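PDB 5CWW: nucleoporin NUP82 from Chaetomium thermophilum, which is a structural constituent of the nuclear pore complex, represented here by the N-terminal beta-propeller part of the protein, and probably offers docking sites for transiently associated transport factors. Local coordinates for residues 192-195 with 196-200; 309-312 with 313-317. All blocks are in the same frame, centred on the assembly; numbering follows the deposited sequence.

Contact 1: residues 192-195 with 196-200; sequences TVTE and DAIVR
A 3:5 beta hairpin whose strands meet through Thr192 and Arg200 makes up the middle of a four-stranded propeller blade, closed by a type I turn from Thr194 to Ala197 with a G1 bulge at Ala197. Backbone hydrogen bonds run both ways between Thr192 and Arg200: Thr192 N reaches Arg200 O at 2.9 Å, and Arg200 N returns to Thr192 O at 3.0 Å. Val193 and Val199 form the next, non-hydrogen-bonded pair, their CG2 methyls 4.4 Å apart on the side packed against Leu272 and Leu274 of the following blade. Ala197 N closes the turn on Thr194 O, while Thr194 N gives Ile198 O a weak hydrogen bond. The left-handed conformation of Ala197 swings the chain back into strand, and Ile198 N then donates to Thr194 OG1 (3.3 Å). Thr194 presents this oxygen because chi1 (55°) sets it between its own N and C. On the other face, Thr192 OG1 hydrogen-bonds with Trp202 NE1 and His168 NE2, as in the Ser/Thr, Trp and His members of the Asp-His-Ser/Thr-Trp tetrad of WD repeats. Water 1 bridges Thr192 OG1 and Ile198 O, with a weak bond from Arg200 NE. Ile198 CG2 lies 3.4 Å above the Arg200 guanidinium plane, offset toward its rim.

Contact 2: residues 309-312 with 313-317; sequences KVAA and AEDNP
Lys309 O receives Ala313 N at 3.0 Å, the first of four successive i to i+4 hydrogen bonds that carry helix 298-315 to its C-terminal end. CB of Ala313 also touches that oxygen. Val310 repeats the pattern, its O accepting Glu314 N, and adds a side-chain contact: the two side chains run alongside each other in the same direction, with CG1 of Val310 3.4 Å from OE2 of Glu314. The valine's CG1 is swung opposite its backbone N (chi1 172°), which sets this methyl against the carboxylate of the extended glutamate. At Ala311 the bond tightens to 2.7 Å from Asp315 N to Ala311 O, nearly straight at the hydrogen (165°). Asp315 OD2 comes to 2.9 Å from Ala311 O; both are acceptors, so this is no hydrogen bond and probably a mildly unfavourable approach. Ala312 O takes the last bond, from Asn316 N at 3.1 Å. Asn316 then leaves helical geometry, and its OD1 accepts Glu318 N in an Asx turn across Asn316-Pro317-Glu318. Ser319 OG, hydrogen-bonded to Ala313 O and Asn316 O, ties this turn to the helix end. The next helix, 321-338, packs alongside: Val326 and Gln330 meet Lys309, and Ala327 meets Val310.

Overall arrangement
Followed from the N terminus, the chain illustrates how a propeller combines short local closures with an excursion from its blades. Contact 1 comes first and closes the hairpin between strands 189-194 and 198-203, in the blade of strands 175-180 to 217-220, with the next blade beside it. That next blade contributes strands 254-258, 272-276 and 281-284 before the chain departs into helices 298-315 and 321-338, returning later to add strand 369-370. Contact 2 ends the first of these helices within that insertion. The two contacts follow in series, neither nested nor crossing; their centres are about 37 Å apart and their nearest atoms about 23 Å. One is buried, the other lies at the surface.

Contact 1: residues 192-195 with 196-200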
loop_
_atom_site.group_PDB
_atom_site.type_symbol
_atom_site.label_atom_id
_atom_site.label_comp_id
_atom_site.label_asym_id
_atom_site.label_seq_id
_atom_site.Cartn_x
_atom_site.Cartn_y
_atom_site.Cartn_z
ATOM N N THR B 192 -8.844 1.408 0.585
ATOM C CA THR B 192 -8.296 2.083 -0.585
ATOM C C THR B 192 -7.147 2.989 -0.158
ATOM O O THR B 192 -7.148 3.536 0.946
ATOM C CB THR B 192 -9.365 2.912 -1.331
ATOM O OG1 THR B 192 -9.892 3.934 -0.471
ATOM C CG2 THR B 192 -10.501 2.014 -1.810
ATOM N N VAL B 193 -6.159 3.124 -1.035
ATOM C CA VAL B 193 -5.008 3.977 -0.785
ATOM C C VAL B 193 -4.728 4.805 -2.032
ATOM O O VAL B 193 -4.701 4.278 -3.147
ATOM C CB VAL B 193 -3.752 3.156 -0.407
ATOM C CG1 VAL B 193 -2.620 4.075 0.025
ATOM C CG2 VAL B 193 -4.073 2.162 0.700
ATOM N N THR B 194 -4.523 6.104 -1.830
ATOM C CA THR B 194 -4.250 7.029 -2.921
ATOM C C THR B 194 -2.765 7.362 -2.983
ATOM O O THR B 194 -2.029 7.098 -2.032
ATOM C CB THR B 194 -5.058 8.332 -2.760
ATOM O OG1 THR B 194 -4.794 8.900 -1.473
ATOM C CG2 THR B 194 -6.547 8.057 -2.884
ATOM N N GLU B 195 -2.333 7.928 -4.108
ATOM C CA GLU B 195 -0.951 8.372 -4.274
ATOM C C GLU B 195 -0.496 9.304 -3.157
ATOM O O GLU B 195 0.645 9.223 -2.708
ATOM C CB GLU B 195 -0.769 9.084 -5.616
ATOM C CG GLU B 195 -0.588 8.158 -6.801
ATOM C CD GLU B 195 -0.206 8.904 -8.064
ATOM O OE1 GLU B 195 -0.567 10.094 -8.187
ATOM O OE2 GLU B 195 0.465 8.302 -8.931
ATOM N N ASP B 196 -1.388 10.179 -2.701
ATOM C CA ASP B 196 -1.034 11.139 -1.659
ATOM C C ASP B 196 -1.209 10.522 -0.271
ATOM O O ASP B 196 -1.402 11.228 0.718
ATOM C CB ASP B 196 -1.860 12.426 -1.802
ATOM C CG ASP B 196 -3.350 12.204 -1.610
ATOM O OD1 ASP B 196 -3.821 11.059 -1.764
ATOM O OD2 ASP B 196 -4.055 13.192 -1.316
ATOM N N ALA B 197 -1.136 9.193 -0.217
ATOM C CA ALA B 197 -1.004 8.457 1.038
ATOM C C ALA B 197 -2.163 8.683 2.003
ATOM O O ALA B 197 -1.953 8.843 3.205
ATOM C CB ALA B 197 0.317 8.821 1.715
ATOM N N ILE B 198 -3.383 8.697 1.478
ATOM C CA ILE B 198 -4.561 8.698 2.332
ATOM C C ILE B 198 -5.161 7.298 2.355
ATOM O O ILE B 198 -5.504 6.741 1.312
ATOM C CB ILE B 198 -5.606 9.721 1.863
ATOM C CG1 ILE B 198 -5.008 11.132 1.917
ATOM C CG2 ILE B 198 -6.844 9.653 2.743
ATOM C CD1 ILE B 198 -5.780 12.145 1.134
ATOM N N VAL B 199 -5.275 6.739 3.555
ATOM C CA VAL B 199 -5.805 5.396 3.750
ATOM C C VAL B 199 -7.261 5.496 4.177
ATOM O O VAL B 199 -7.586 6.188 5.143
ATOM C CB VAL B 199 -4.999 4.612 4.808
ATOM C CG1 VAL B 199 -5.581 3.217 5.015
ATOM C CG2 VAL B 199 -3.535 4.521 4.397
ATOM N N ARG B 200 -8.134 4.812 3.446
ATOM C CA ARG B 200 -9.563 4.856 3.727
ATOM C C ARG B 200 -10.160 3.461 3.846
ATOM O O ARG B 200 -10.032 2.636 2.940
ATOM C CB ARG B 200 -10.290 5.651 2.640
ATOM C CG ARG B 200 -10.228 7.157 2.854
ATOM C CD ARG B 200 -10.953 7.904 1.751
ATOM N NE ARG B 200 -10.062 8.209 0.634
ATOM C CZ ARG B 200 -9.529 9.400 0.380
ATOM N NH1 ARG B 200 -9.793 10.445 1.150
ATOM N NH2 ARG B 200 -8.731 9.549 -0.666
HETATM O O HOH W 1 -7.962 6.229 -0.079
#

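Contact 2: residues 309-312 with 313-317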
loop_
_atom_site.group_PDB
_atom_site.type_symbol
_atom_site.label_atom_id
_atom_site.label_comp_id
_atom_site.label_asym_id
_atom_site.label_seq_id
_atom_site.Cartn_x
_atom_site.Cartn_y
_atom_site.Cartn_z
ATOM N N LYS B 309 4.936 -9.924 26.539
ATOM C CA LYS B 309 5.683 -8.693 26.312
ATOM C C LYS B 309 5.628 -7.785 27.539
ATOM O O LYS B 309 6.602 -7.103 27.858
ATOM C CB LYS B 309 5.146 -7.953 25.087
ATOM C CG LYS B 309 6.100 -6.894 24.563
ATOM C CD LYS B 309 5.440 -5.980 23.546
ATOM C CE LYS B 309 6.461 -5.044 22.920
ATOM N NZ LYS B 309 7.198 -4.240 23.939
ATOM N N VAL B 310 4.487 -7.778 28.220
ATOM C CA VAL B 310 4.346 -7.033 29.467
ATOM C C VAL B 310 5.278 -7.607 30.525
ATOM O O VAL B 310 5.917 -6.865 31.273
ATOM C CB VAL B 310 2.892 -7.068 29.989
ATOM C CG1 VAL B 310 2.790 -6.460 31.388
ATOM C CG2 VAL B 310 1.968 -6.339 29.027
ATOM N N ALA B 311 5.349 -8.933 30.585
ATOM C CA ALA B 311 6.193 -9.610 31.559
ATOM C C ALA B 311 7.659 -9.251 31.342
ATOM O O ALA B 311 8.364 -8.888 32.282
ATOM C CB ALA B 311 5.997 -11.117 31.474
ATOM N N ALA B 312 8.106 -9.349 30.094
ATOM C CA ALA B 312 9.493 -9.061 29.750
ATOM C C ALA B 312 9.842 -7.608 30.051
ATOM O O ALA B 312 10.941 -7.308 30.516
ATOM C CB ALA B 312 9.747 -9.373 28.283
ATOM N N ALA B 313 8.902 -6.708 29.785
ATOM C CA ALA B 313 9.127 -5.285 30.007
ATOM C C ALA B 313 9.231 -4.981 31.498
ATOM O O ALA B 313 10.020 -4.132 31.913
ATOM C CB ALA B 313 8.011 -4.468 29.376
ATOM N N GLU B 314 8.432 -5.679 32.298
ATOM C CA GLU B 314 8.410 -5.455 33.738
ATOM C C GLU B 314 9.552 -6.185 34.438
ATOM O O GLU B 314 10.211 -5.622 35.311
ATOM C CB GLU B 314 7.068 -5.893 34.326
ATOM C CG GLU B 314 5.913 -4.969 33.969
ATOM C CD GLU B 314 4.604 -5.385 34.612
ATOM O OE1 GLU B 314 4.621 -6.296 35.468
ATOM O OE2 GLU B 314 3.558 -4.799 34.261
ATOM N N ASP B 315 9.781 -7.436 34.053
ATOM C CA ASP B 315 10.820 -8.251 34.675
ATOM C C ASP B 315 12.209 -7.674 34.420
ATOM O O ASP B 315 13.114 -7.830 35.239
ATOM C CB ASP B 315 10.750 -9.692 34.164
ATOM C CG ASP B 315 9.472 -10.399 34.577
ATOM O OD1 ASP B 315 8.942 -10.093 35.666
ATOM O OD2 ASP B 315 8.994 -11.262 33.810
ATOM N N ASN B 316 12.372 -7.005 33.284
ATOM C CA ASN B 316 13.660 -6.429 32.915
ATOM C C ASN B 316 13.866 -5.072 33.592
ATOM O O ASN B 316 13.069 -4.157 33.392
ATOM C CB ASN B 316 13.757 -6.279 31.396
ATOM C CG ASN B 316 15.178 -6.038 30.919
ATOM O OD1 ASN B 316 15.992 -5.445 31.624
ATOM N ND2 ASN B 316 15.480 -6.500 29.712
ATOM N N PRO B 317 14.935 -4.932 34.397
ATOM C CA PRO B 317 15.185 -3.630 35.025
ATOM C C PRO B 317 15.745 -2.607 34.042
ATOM O O PRO B 317 15.664 -1.404 34.288
ATOM C CB PRO B 317 16.208 -3.961 36.113
ATOM C CG PRO B 317 16.952 -5.125 35.569
ATOM C CD PRO B 317 15.946 -5.931 34.794
#